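Local coordinates for protein endo-1,4-beta-xylanase 1 (Hypocrea jecorina, PDB 1XYN) that hydrolyses internal 1,4-beta-glycosidic bonds in the main chain of xylan, a plant cell wall hemicellulose, yielding xylooligosaccharides and xylose, at residues 122-127 with 149-154; 74-79 with 144-149; 96-101 with 130-135; 22-27 with 159-164. All coordinates share one frame; numbering follows the deposited sequence.

In the fold
From the N terminus, the first segment to open is 22-27, and contact 4 closes it only at 159-164, so the other three contacts are nested inside that one long loop. Contact 2 opens at 74-79 and contact 3 at 96-101; contact 3 closes first, at 130-135, and is therefore nested in contact 2, which closes at 144-149. Contact 1 opens at 122-127 and closes at 149-154, crossing both. Contacts 1 and 2 share Leu149 and bind helix 139-148 and its exit loop to adjacent strands 119-128 and 74-79. Contact 3 joins a hairpin to the segment leading into strand 135-137, and contact 4 packs the two sheets of the jelly roll together.

Contact 1 (122-127 with 149-154); sequences NQYISV and LGLHLG
Tyr124 meets the loop 149-154 in two ways at once: its ring lies flat on Leu151 while its hydroxyl reaches the backbone of the next residue. Its CG lies anti to the carbonyl carbon (chi1 -58°), which sends the ring toward the loop. Leu151 CB is 3.7 Å from the ring centroid and essentially on the ring normal, a CH-pi contact over the centre of one face. At the ring edge, Tyr124 OH donates a short hydrogen bond of 2.6 Å to His152 O, approaching from 39° out of the carbonyl plane. Leu153 adds a third touch, its CD2 lying 3.5 Å from Tyr124 CD2. Tyr124 runs past Leu151 and past Leu153 in the opposite sense. A phenylalanine here would probably keep the packing on Leu151 but leave His152 O without its hydroxyl partner.

The helix ends just before this loop in a Schellman motif, with Gly150 at positive phi as its C-prime residue and Leu151 N bonded to Trp146 O. Gln123, probably a substrate-binding residue, precedes Tyr124 on strand 119-128. Leu151 also touches Ile104 and Glu106 of strand 100-109, while Leu153 reaches Val74 of strand 74-79 and Phe143 of helix 139-148.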
loop_
_atom_site.group_PDB
_atom_site.type_symbol
_atom_site.label_atom_id
_atom_site.label_comp_id
_atom_site.label_asym_id
_atom_site.label_seq_id
_atom_site.Cartn_x
_atom_site.Cartn_y
_atom_site.Cartn_z
ATOM N N ASN A 122 3.080 -12.404 -3.731
ATOM C CA ASN A 122 2.030 -12.685 -4.700
ATOM C C ASN A 122 0.661 -12.829 -4.033
ATOM O O ASN A 122 0.561 -12.986 -2.817
ATOM C CB ASN A 122 2.375 -13.961 -5.476
ATOM C CG ASN A 122 3.669 -13.831 -6.261
ATOM O OD1 ASN A 122 3.711 -13.183 -7.304
ATOM N ND2 ASN A 122 4.743 -14.419 -5.741
ATOM N N GLN A 123 -0.390 -12.760 -4.838
ATOM C CA GLN A 123 -1.753 -12.905 -4.351
ATOM C C GLN A 123 -2.416 -14.014 -5.154
ATOM O O GLN A 123 -2.271 -14.064 -6.374
ATOM C CB GLN A 123 -2.564 -11.626 -4.584
ATOM C CG GLN A 123 -2.080 -10.374 -3.885
ATOM C CD GLN A 123 -3.021 -9.199 -4.126
ATOM O OE1 GLN A 123 -3.021 -8.608 -5.202
ATOM N NE2 GLN A 123 -3.849 -8.883 -3.136
ATOM N N TYR A 124 -3.122 -14.914 -4.476
ATOM C CA TYR A 124 -3.845 -15.983 -5.159
ATOM C C TYR A 124 -5.310 -15.661 -4.909
ATOM O O TYR A 124 -5.794 -15.751 -3.786
ATOM C CB TYR A 124 -3.502 -17.353 -4.580
ATOM C CG TYR A 124 -2.035 -17.713 -4.625
ATOM C CD1 TYR A 124 -1.145 -17.044 -5.470
ATOM C CD2 TYR A 124 -1.529 -18.718 -3.806
ATOM C CE1 TYR A 124 0.208 -17.368 -5.493
ATOM C CE2 TYR A 124 -0.186 -19.044 -3.820
ATOM C CZ TYR A 124 0.676 -18.371 -4.660
ATOM O OH TYR A 124 2.008 -18.712 -4.654
ATOM N N ILE A 125 -6.019 -15.264 -5.956
ATOM C CA ILE A 125 -7.413 -14.894 -5.802
ATOM C C ILE A 125 -8.373 -15.801 -6.549
ATOM O O ILE A 125 -8.118 -16.188 -7.681
ATOM C CB ILE A 125 -7.637 -13.427 -6.274
ATOM C CG1 ILE A 125 -6.649 -12.481 -5.585
ATOM C CG2 ILE A 125 -9.077 -12.991 -6.019
ATOM C CD1 ILE A 125 -6.649 -11.066 -6.144
ATOM N N SER A 126 -9.482 -16.128 -5.897
ATOM C CA SER A 126 -10.531 -16.950 -6.488
ATOM C C SER A 126 -11.784 -16.083 -6.432
ATOM O O SER A 126 -12.308 -15.838 -5.356
ATOM C CB SER A 126 -10.762 -18.227 -5.661
ATOM O OG SER A 126 -9.707 -19.175 -5.785
ATOM N N VAL A 127 -12.243 -15.584 -7.575
ATOM C CA VAL A 127 -13.442 -14.748 -7.608
ATOM C C VAL A 127 -14.671 -15.515 -8.098
ATOM O O VAL A 127 -14.735 -15.932 -9.256
ATOM C CB VAL A 127 -13.242 -13.497 -8.488
ATOM C CG1 VAL A 127 -14.484 -12.618 -8.441
ATOM C CG2 VAL A 127 -12.013 -12.720 -8.042
ATOM N N LEU A 149 -2.206 -25.057 -10.702
ATOM C CA LEU A 149 -1.908 -24.015 -11.677
ATOM C C LEU A 149 -0.575 -23.336 -11.372
ATOM O O LEU A 149 -0.225 -22.333 -11.996
ATOM C CB LEU A 149 -3.027 -22.977 -11.696
ATOM C CG LEU A 149 -4.392 -23.489 -12.173
ATOM C CD1 LEU A 149 -5.486 -22.456 -11.897
ATOM C CD2 LEU A 149 -4.324 -23.825 -13.652
ATOM N N GLY A 150 0.167 -23.892 -10.416
ATOM C CA GLY A 150 1.456 -23.322 -10.051
ATOM C C GLY A 150 1.422 -22.272 -8.945
ATOM O O GLY A 150 2.431 -21.628 -8.660
ATOM N N LEU A 151 0.249 -22.069 -8.353
ATOM C CA LEU A 151 0.097 -21.108 -7.265
ATOM C C LEU A 151 0.424 -21.856 -5.970
ATOM O O LEU A 151 -0.437 -22.470 -5.335
ATOM C CB LEU A 151 -1.321 -20.509 -7.264
ATOM C CG LEU A 151 -1.783 -19.889 -8.595
ATOM C CD1 LEU A 151 -3.061 -19.093 -8.395
ATOM C CD2 LEU A 151 -0.699 -18.989 -9.167
ATOM N N HIS A 152 1.706 -21.801 -5.621
ATOM C CA HIS A 152 2.288 -22.475 -4.462
ATOM C C HIS A 152 2.132 -21.743 -3.106
ATOM O O HIS A 152 2.544 -20.586 -2.958
ATOM C CB HIS A 152 3.774 -22.703 -4.792
ATOM C CG HIS A 152 4.499 -23.587 -3.832
ATOM N ND1 HIS A 152 5.612 -23.168 -3.134
ATOM C CD2 HIS A 152 4.301 -24.881 -3.483
ATOM C CE1 HIS A 152 6.069 -24.164 -2.396
ATOM N NE2 HIS A 152 5.292 -25.216 -2.594
ATOM N N LEU A 153 1.563 -22.441 -2.116
ATOM C CA LEU A 153 1.363 -21.892 -0.762
ATOM C C LEU A 153 2.395 -22.427 0.234
ATOM O O LEU A 153 2.990 -23.486 0.017
ATOM C CB LEU A 153 -0.033 -22.227 -0.229
ATOM C CG LEU A 153 -1.284 -21.538 -0.772
ATOM C CD1 LEU A 153 -2.492 -22.005 0.010
ATOM C CD2 LEU A 153 -1.140 -20.036 -0.637
ATOM N N GLY A 154 2.601 -21.688 1.321
ATOM C CA GLY A 154 3.550 -22.096 2.349
ATOM C C GLY A 154 2.842 -22.465 3.641
ATOM O O GLY A 154 1.778 -23.091 3.600
#

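Contact 2 (74-79 with 144-149); sequences VEYYIM and NAWASL
Tyr76 of strand 74-79 receives the far end of the Trp146 indole from helix 139-148. Followed outward, Tyr76 CB is 3.5 Å from Trp146 CH2 and equally near CZ3. Tyr76 CG comes next, 3.7 Å from Trp146 CZ3, and then Tyr76 CD1, which lies in the indole plane at its edge, 3.7 Å from Trp146 CH2. Beyond that the phenol leaves the tryptophan behind, and Tyr76 OH is hydrogen-bonded to Gln159 on strand 155-166. With chi1 at 65°, Tyr76 CG stands between the backbone N and the carbonyl carbon, which turns the phenol across the indole at about a right angle; the ring planes make 58°, neither a stack nor an edge-to-face pair. Ile78 CG1 also meets the six-membered ring, 3.9 Å from Trp146 CH2, and Tyr77 O lies at the ring edge 3.6 Å from Trp146 CZ2.

An alanine in place of Trp146 would probably open a gap between helix and strand and leave Ser126 OG without the indole N-H. The contact is buried and packs helix 139-148 against the sheet of the family 11 jelly roll, where Glu75, the predicted nucleophile, and Tyr77, probably a substrate-binding residue that points away from the helix, flank Tyr76. The side-chain contacts are carbon against carbon; Tyr77 O is the one polar atom touching the indole, while Trp146 NE1 and Tyr76 OH bond to Ser126 and Gln159.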
loop_
_atom_site.group_PDB
_atom_site.type_symbol
_atom_site.label_atom_id
_atom_site.label_comp_id
_atom_site.label_asym_id
_atom_site.label_seq_id
_atom_site.Cartn_x
_atom_site.Cartn_y
_atom_site.Cartn_z
ATOM N N VAL A 74 2.316 -15.276 1.024
ATOM C CA VAL A 74 1.171 -15.223 0.116
ATOM C C VAL A 74 -0.107 -14.651 0.726
ATOM O O VAL A 74 -0.556 -15.091 1.780
ATOM C CB VAL A 74 0.806 -16.654 -0.401
ATOM C CG1 VAL A 74 -0.389 -16.594 -1.345
ATOM C CG2 VAL A 74 2.003 -17.314 -1.083
ATOM N N GLU A 75 -0.720 -13.703 0.033
ATOM C CA GLU A 75 -1.980 -13.133 0.490
ATOM C C GLU A 75 -3.040 -13.721 -0.435
ATOM O O GLU A 75 -2.961 -13.572 -1.649
ATOM C CB GLU A 75 -1.953 -11.615 0.354
ATOM C CG GLU A 75 -3.267 -10.918 0.663
ATOM C CD GLU A 75 -3.155 -9.408 0.551
ATOM O OE1 GLU A 75 -2.611 -8.927 -0.462
ATOM O OE2 GLU A 75 -3.595 -8.701 1.482
ATOM N N TYR A 76 -4.037 -14.389 0.122
ATOM C CA TYR A 76 -5.044 -14.974 -0.722
ATOM C C TYR A 76 -6.457 -14.517 -0.410
ATOM O O TYR A 76 -6.753 -14.090 0.699
ATOM C CB TYR A 76 -4.925 -16.507 -0.702
ATOM C CG TYR A 76 -5.206 -17.177 0.627
ATOM C CD1 TYR A 76 -6.518 -17.444 1.021
ATOM C CD2 TYR A 76 -4.166 -17.544 1.493
ATOM C CE1 TYR A 76 -6.797 -18.054 2.241
ATOM C CE2 TYR A 76 -4.437 -18.159 2.722
ATOM C CZ TYR A 76 -5.759 -18.407 3.084
ATOM O OH TYR A 76 -6.072 -19.002 4.285
ATOM N N TYR A 77 -7.316 -14.590 -1.420
ATOM C CA TYR A 77 -8.714 -14.200 -1.299
ATOM C C TYR A 77 -9.556 -15.235 -2.010
ATOM O O TYR A 77 -9.138 -15.814 -3.009
ATOM C CB TYR A 77 -9.015 -12.869 -2.011
ATOM C CG TYR A 77 -8.363 -11.612 -1.478
ATOM C CD1 TYR A 77 -6.983 -11.448 -1.533
ATOM C CD2 TYR A 77 -9.138 -10.550 -0.998
ATOM C CE1 TYR A 77 -6.385 -10.270 -1.138
ATOM C CE2 TYR A 77 -8.550 -9.358 -0.595
ATOM C CZ TYR A 77 -7.165 -9.228 -0.671
ATOM O OH TYR A 77 -6.538 -8.063 -0.295
ATOM N N ILE A 78 -10.759 -15.437 -1.494
ATOM C CA ILE A 78 -11.732 -16.336 -2.085
ATOM C C ILE A 78 -12.981 -15.484 -1.981
ATOM O O ILE A 78 -13.711 -15.538 -0.985
ATOM C CB ILE A 78 -11.893 -17.656 -1.303
ATOM C CG1 ILE A 78 -10.594 -18.467 -1.379
ATOM C CG2 ILE A 78 -13.045 -18.472 -1.899
ATOM C CD1 ILE A 78 -10.530 -19.635 -0.423
ATOM N N MET A 79 -13.131 -14.600 -2.965
ATOM C CA MET A 79 -14.248 -13.671 -3.028
ATOM C C MET A 79 -15.567 -14.324 -3.344
ATOM O O MET A 79 -15.711 -14.958 -4.379
ATOM C CB MET A 79 -13.958 -12.578 -4.053
ATOM C CG MET A 79 -12.973 -11.547 -3.579
ATOM S SD MET A 79 -12.478 -10.439 -4.896
ATOM C CE MET A 79 -10.711 -10.418 -4.612
ATOM N N ASN A 144 -6.145 -26.713 -3.756
ATOM C CA ASN A 144 -5.782 -27.744 -4.725
ATOM C C ASN A 144 -5.697 -27.121 -6.118
ATOM O O ASN A 144 -4.696 -27.286 -6.816
ATOM C CB ASN A 144 -6.804 -28.894 -4.727
ATOM C CG ASN A 144 -6.696 -29.793 -3.493
ATOM O OD1 ASN A 144 -5.795 -29.643 -2.670
ATOM N ND2 ASN A 144 -7.617 -30.732 -3.372
ATOM N N ALA A 145 -6.733 -26.369 -6.490
ATOM C CA ALA A 145 -6.794 -25.698 -7.790
ATOM C C ALA A 145 -5.638 -24.715 -7.961
ATOM O O ALA A 145 -5.049 -24.608 -9.040
ATOM C CB ALA A 145 -8.106 -24.985 -7.942
ATOM N N TRP A 146 -5.297 -24.015 -6.885
ATOM C CA TRP A 146 -4.209 -23.057 -6.918
ATOM C C TRP A 146 -2.885 -23.778 -7.156
ATOM O O TRP A 146 -2.110 -23.396 -8.032
ATOM C CB TRP A 146 -4.162 -22.246 -5.613
ATOM C CG TRP A 146 -5.317 -21.264 -5.439
ATOM C CD1 TRP A 146 -6.233 -20.874 -6.391
ATOM C CD2 TRP A 146 -5.664 -20.551 -4.241
ATOM N NE1 TRP A 146 -7.116 -19.966 -5.854
ATOM C CE2 TRP A 146 -6.794 -19.749 -4.541
ATOM C CE3 TRP A 146 -5.132 -20.512 -2.948
ATOM C CZ2 TRP A 146 -7.396 -18.919 -3.592
ATOM C CZ3 TRP A 146 -5.734 -19.688 -2.008
ATOM C CH2 TRP A 146 -6.854 -18.903 -2.338
ATOM N N ALA A 147 -2.655 -24.849 -6.401
ATOM C CA ALA A 147 -1.430 -25.634 -6.519
ATOM C C ALA A 147 -1.259 -26.218 -7.917
ATOM O O ALA A 147 -0.160 -26.172 -8.471
ATOM C CB ALA A 147 -1.419 -26.750 -5.481
ATOM N N SER A 148 -2.355 -26.717 -8.495
ATOM C CA SER A 148 -2.323 -27.324 -9.828
ATOM C C SER A 148 -1.984 -26.347 -10.950
ATOM O O SER A 148 -1.527 -26.759 -12.018
ATOM C CB SER A 148 -3.640 -28.051 -10.138
ATOM O OG SER A 148 -4.719 -27.157 -10.321
ATOM N N LEU A 149 -2.206 -25.057 -10.702
ATOM C CA LEU A 149 -1.908 -24.015 -11.677
ATOM C C LEU A 149 -0.575 -23.336 -11.372
ATOM O O LEU A 149 -0.225 -22.333 -11.996
ATOM C CB LEU A 149 -3.027 -22.977 -11.696
ATOM C CG LEU A 149 -4.392 -23.489 -12.173
ATOM C CD1 LEU A 149 -5.486 -22.456 -11.897
ATOM C CD2 LEU A 149 -4.324 -23.825 -13.652
#

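Contact 3 (96-101 with 130-135); sequences TSDGAT and SPRTSG
Arg132 lays its guanidinium beside the turn residue Asp98 without bonding to it. Arg132 NH1 comes within 3.4 Å of Asp98 O at an angle too poor for a hydrogen bond, and Arg132 NH2 lies 3.7 Å from Asp98 CB. The opposite charges stay apart, Asp98 OD2 being 4.6 Å from Arg132 NH2, so any attraction between them is probably only a general electrostatic one. The second touch is apolar: Ala100 CB rests 4.1 Å from Ser130 CB. Nearby, a water 3.0 Å from Ser130 OG also makes a weak bond to Thr101 N.

Asp98 and Gly99 are the corner residues of a type I' beta turn from Ser97 to Ala100, which closes the hairpin of strands 90-97 and 100-109. The backbone bond from Ser97 N to Ala100 O, 2.8 Å, ties its two arms together.

Farther out, both charged groups are committed to other partners. Arg132 is extended from CG to NE, which carries NE to a salt bridge with Glu80 and NH2 to a hydrogen bond with Thr136 O; one face of its guanidinium lies under Gly135 CA, where a side chain would collide with NH1. Asp98 OD1 is held by Thr138, and Asp98 O by Arg128. Within the turn, Ser97 OG donates to Asp98 OD2 at 2.8 Å, arriving 62° out of the carboxylate plane.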
loop_
_atom_site.group_PDB
_atom_site.type_symbol
_atom_site.label_atom_id
_atom_site.label_comp_id
_atom_site.label_asym_id
_atom_site.label_seq_id
_atom_site.Cartn_x
_atom_site.Cartn_y
_atom_site.Cartn_z
ATOM N N THR A 96 -14.503 -25.128 -9.974
ATOM C CA THR A 96 -15.914 -25.160 -9.645
ATOM C C THR A 96 -15.973 -25.647 -8.209
ATOM O O THR A 96 -15.436 -26.707 -7.869
ATOM C CB THR A 96 -16.683 -26.101 -10.579
ATOM O OG1 THR A 96 -16.472 -25.680 -11.930
ATOM C CG2 THR A 96 -18.180 -26.070 -10.270
ATOM N N SER A 97 -16.564 -24.833 -7.351
ATOM C CA SER A 97 -16.655 -25.189 -5.954
ATOM C C SER A 97 -17.856 -24.529 -5.312
ATOM O O SER A 97 -18.216 -23.403 -5.651
ATOM C CB SER A 97 -15.377 -24.752 -5.232
ATOM O OG SER A 97 -15.295 -25.322 -3.943
ATOM N N ASP A 98 -18.519 -25.291 -4.450
ATOM C CA ASP A 98 -19.662 -24.828 -3.685
ATOM C C ASP A 98 -20.799 -24.120 -4.415
ATOM O O ASP A 98 -21.275 -23.077 -3.967
ATOM C CB ASP A 98 -19.151 -23.974 -2.529
ATOM C CG ASP A 98 -18.034 -24.654 -1.769
ATOM O OD1 ASP A 98 -18.308 -25.647 -1.066
ATOM O OD2 ASP A 98 -16.874 -24.220 -1.906
ATOM N N GLY A 99 -21.253 -24.703 -5.521
ATOM C CA GLY A 99 -22.361 -24.118 -6.263
ATOM C C GLY A 99 -22.033 -23.157 -7.396
ATOM O O GLY A 99 -22.945 -22.657 -8.058
ATOM N N ALA A 100 -20.754 -22.894 -7.640
ATOM C CA ALA A 100 -20.388 -21.987 -8.720
ATOM C C ALA A 100 -18.936 -22.129 -9.149
ATOM O O ALA A 100 -18.148 -22.820 -8.502
ATOM C CB ALA A 100 -20.663 -20.553 -8.315
ATOM N N THR A 101 -18.594 -21.470 -10.254
ATOM C CA THR A 101 -17.236 -21.495 -10.779
ATOM C C THR A 101 -16.528 -20.218 -10.321
ATOM O O THR A 101 -17.160 -19.175 -10.140
ATOM C CB THR A 101 -17.216 -21.527 -12.332
ATOM O OG1 THR A 101 -18.225 -22.418 -12.819
ATOM C CG2 THR A 101 -15.864 -22.008 -12.825
ATOM N N SER A 130 -20.723 -16.286 -9.459
ATOM C CA SER A 130 -22.099 -16.020 -9.037
ATOM C C SER A 130 -22.047 -15.562 -7.581
ATOM O O SER A 130 -22.151 -16.382 -6.665
ATOM C CB SER A 130 -22.958 -17.276 -9.169
ATOM O OG SER A 130 -23.022 -17.700 -10.516
ATOM N N PRO A 131 -21.910 -14.236 -7.349
ATOM C CA PRO A 131 -21.832 -13.623 -6.020
ATOM C C PRO A 131 -22.950 -14.019 -5.063
ATOM O O PRO A 131 -24.116 -14.132 -5.464
ATOM C CB PRO A 131 -21.889 -12.126 -6.331
ATOM C CG PRO A 131 -21.307 -12.031 -7.690
ATOM C CD PRO A 131 -21.965 -13.189 -8.384
ATOM N N ARG A 132 -22.571 -14.229 -3.803
ATOM C CA ARG A 132 -23.501 -14.591 -2.734
ATOM C C ARG A 132 -23.029 -13.973 -1.422
ATOM O O ARG A 132 -21.886 -13.529 -1.302
ATOM C CB ARG A 132 -23.635 -16.123 -2.579
ATOM C CG ARG A 132 -22.322 -16.842 -2.309
ATOM C CD ARG A 132 -22.489 -18.342 -2.035
ATOM N NE ARG A 132 -21.185 -18.929 -1.733
ATOM C CZ ARG A 132 -20.960 -20.202 -1.416
ATOM N NH1 ARG A 132 -21.959 -21.068 -1.344
ATOM N NH2 ARG A 132 -19.720 -20.613 -1.196
ATOM N N THR A 133 -23.932 -13.935 -0.448
ATOM C CA THR A 133 -23.640 -13.383 0.863
ATOM C C THR A 133 -23.855 -14.420 1.966
ATOM O O THR A 133 -23.721 -14.108 3.148
ATOM C CB THR A 133 -24.525 -12.154 1.151
ATOM O OG1 THR A 133 -25.893 -12.462 0.846
ATOM C CG2 THR A 133 -24.074 -10.972 0.318
ATOM N N SER A 134 -24.156 -15.657 1.567
ATOM C CA SER A 134 -24.404 -16.760 2.507
ATOM C C SER A 134 -23.905 -18.070 1.900
ATOM O O SER A 134 -24.167 -18.346 0.726
ATOM C CB SER A 134 -25.912 -16.905 2.766
ATOM O OG SER A 134 -26.530 -15.654 3.022
ATOM N N GLY A 135 -23.196 -18.878 2.683
ATOM C CA GLY A 135 -22.723 -20.148 2.160
ATOM C C GLY A 135 -21.574 -20.801 2.897
ATOM O O GLY A 135 -21.244 -20.433 4.026
HETATM O O HOH W 1 -20.735 -19.311 -11.693
#

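Contact 4 (22-27 with 159-164); sequences TGFSVN and QVVAVE
Strands 23-27 and 159-164 run nearly in the same direction, with 14° between their axes, but at a closest approach of 9.0 Å, and they belong to different sheets: they pack face to face. Phe24 makes the largest single contribution. Its chi1 of 68° sets CG between the backbone N and the carbonyl carbon, and from there the ring projects onto strand 159-164 between Val161 and Val163. One side of the ring rim, CE2, meets Val163 CG2 at 3.7 Å, with the methyl lying in the ring plane at its edge. The other side, CE1, comes to 3.4 Å from Val161 O and, more loosely, to 4.3 Å from Val161 CG1; the carbonyl oxygen approaches obliquely. Val26 extends the same row, its CG2 lying 4.3 Å from Val163 CB and also at the Phe24 ring edge. In Val163 the chi1 of 168° places CG1 anti to the backbone N and leaves CG2 as the branch that meets the phenylalanine.

This is the interior of the beta jelly roll characteristic of family 11 xylanases. Phe24 and Val26 also pack on Tyr17 of strand 14-19, while Val163 touches Phe54 of strand 48-56. Glu164, the predicted proton donor, hydrogen-bonds to Tyr77 through OE1. The chemistry is therefore divided along strand 155-166: the side chains of Val161 and Val163 meet Phe24 and Val26 by apolar packing, with Val161 O against the ring as the one polar touch and no hydrogen bond between the segments, while Glu164 carries its polar group to the active site.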
loop_
_atom_site.group_PDB
_atom_site.type_symbol
_atom_site.label_atom_id
_atom_site.label_comp_id
_atom_site.label_asym_id
_atom_site.label_seq_id
_atom_site.Cartn_x
_atom_site.Cartn_y
_atom_site.Cartn_z
ATOM N N THR A 22 -19.425 -14.744 17.425
ATOM C CA THR A 22 -19.906 -15.528 16.295
ATOM C C THR A 22 -19.891 -14.786 14.966
ATOM O O THR A 22 -20.511 -15.229 14.001
ATOM C CB THR A 22 -21.349 -16.002 16.532
ATOM O OG1 THR A 22 -22.207 -14.862 16.687
ATOM C CG2 THR A 22 -21.428 -16.863 17.772
ATOM N N GLY A 23 -19.233 -13.634 14.925
ATOM C CA GLY A 23 -19.184 -12.882 13.688
ATOM C C GLY A 23 -18.734 -11.452 13.850
ATOM O O GLY A 23 -17.914 -11.128 14.715
ATOM N N PHE A 24 -19.256 -10.592 12.986
ATOM C CA PHE A 24 -18.904 -9.184 13.016
ATOM C C PHE A 24 -19.904 -8.337 12.257
ATOM O O PHE A 24 -20.716 -8.838 11.465
ATOM C CB PHE A 24 -17.493 -8.955 12.454
ATOM C CG PHE A 24 -17.375 -9.220 10.980
ATOM C CD1 PHE A 24 -17.201 -10.519 10.504
ATOM C CD2 PHE A 24 -17.459 -8.175 10.066
ATOM C CE1 PHE A 24 -17.116 -10.776 9.141
ATOM C CE2 PHE A 24 -17.375 -8.420 8.700
ATOM C CZ PHE A 24 -17.205 -9.722 8.236
ATOM N N SER A 25 -19.785 -7.033 12.472
ATOM C CA SER A 25 -20.651 -6.051 11.859
ATOM C C SER A 25 -19.775 -4.881 11.451
ATOM O O SER A 25 -18.760 -4.609 12.091
ATOM C CB SER A 25 -21.694 -5.610 12.888
ATOM O OG SER A 25 -22.603 -4.674 12.356
ATOM N N VAL A 26 -20.117 -4.253 10.330
ATOM C CA VAL A 26 -19.382 -3.092 9.839
ATOM C C VAL A 26 -20.266 -2.157 9.053
ATOM O O VAL A 26 -21.156 -2.589 8.330
ATOM C CB VAL A 26 -18.175 -3.437 8.928
ATOM C CG1 VAL A 26 -16.887 -3.131 9.647
ATOM C CG2 VAL A 26 -18.230 -4.880 8.448
ATOM N N ASN A 27 -20.059 -0.868 9.288
ATOM C CA ASN A 27 -20.755 0.213 8.604
ATOM C C ASN A 27 -19.595 1.094 8.204
ATOM O O ASN A 27 -18.703 1.343 9.017
ATOM C CB ASN A 27 -21.668 0.980 9.558
ATOM C CG ASN A 27 -22.994 0.293 9.766
ATOM O OD1 ASN A 27 -23.848 0.303 8.883
ATOM N ND2 ASN A 27 -23.182 -0.303 10.939
ATOM N N GLN A 159 -6.476 -16.742 9.013
ATOM C CA GLN A 159 -7.499 -16.954 8.000
ATOM C C GLN A 159 -8.817 -16.437 8.546
ATOM O O GLN A 159 -9.356 -16.981 9.504
ATOM C CB GLN A 159 -7.586 -18.452 7.700
ATOM C CG GLN A 159 -8.614 -18.881 6.682
ATOM C CD GLN A 159 -8.634 -20.399 6.518
ATOM O OE1 GLN A 159 -9.395 -21.099 7.189
ATOM N NE2 GLN A 159 -7.776 -20.910 5.647
ATOM N N VAL A 160 -9.336 -15.378 7.933
ATOM C CA VAL A 160 -10.581 -14.773 8.384
ATOM C C VAL A 160 -11.577 -14.604 7.252
ATOM O O VAL A 160 -11.275 -14.888 6.107
ATOM C CB VAL A 160 -10.327 -13.350 8.992
ATOM C CG1 VAL A 160 -9.492 -13.435 10.275
ATOM C CG2 VAL A 160 -9.636 -12.453 7.974
ATOM N N VAL A 161 -12.795 -14.229 7.620
ATOM C CA VAL A 161 -13.857 -13.921 6.678
ATOM C C VAL A 161 -13.839 -12.404 6.828
ATOM O O VAL A 161 -14.105 -11.888 7.911
ATOM C CB VAL A 161 -15.208 -14.462 7.147
ATOM C CG1 VAL A 161 -16.332 -13.888 6.294
ATOM C CG2 VAL A 161 -15.211 -15.971 7.073
ATOM N N ALA A 162 -13.459 -11.694 5.773
ATOM C CA ALA A 162 -13.359 -10.244 5.853
ATOM C C ALA A 162 -14.118 -9.437 4.808
ATOM O O ALA A 162 -14.499 -9.936 3.745
ATOM C CB ALA A 162 -11.879 -9.841 5.853
ATOM N N VAL A 163 -14.376 -8.184 5.160
ATOM C CA VAL A 163 -15.046 -7.239 4.283
ATOM C C VAL A 163 -13.972 -6.194 4.052
ATOM O O VAL A 163 -13.275 -5.800 4.990
ATOM C CB VAL A 163 -16.270 -6.581 4.963
ATOM C CG1 VAL A 163 -16.765 -5.409 4.137
ATOM C CG2 VAL A 163 -17.394 -7.593 5.123
ATOM N N GLU A 164 -13.785 -5.800 2.801
ATOM C CA GLU A 164 -12.769 -4.809 2.464
ATOM C C GLU A 164 -13.385 -3.796 1.524
ATOM O O GLU A 164 -14.210 -4.144 0.682
ATOM C CB GLU A 164 -11.554 -5.489 1.817
ATOM C CG GLU A 164 -10.498 -4.530 1.262
ATOM C CD GLU A 164 -9.185 -5.220 0.877
ATOM O OE1 GLU A 164 -9.139 -6.470 0.866
ATOM O OE2 GLU A 164 -8.191 -4.509 0.589
#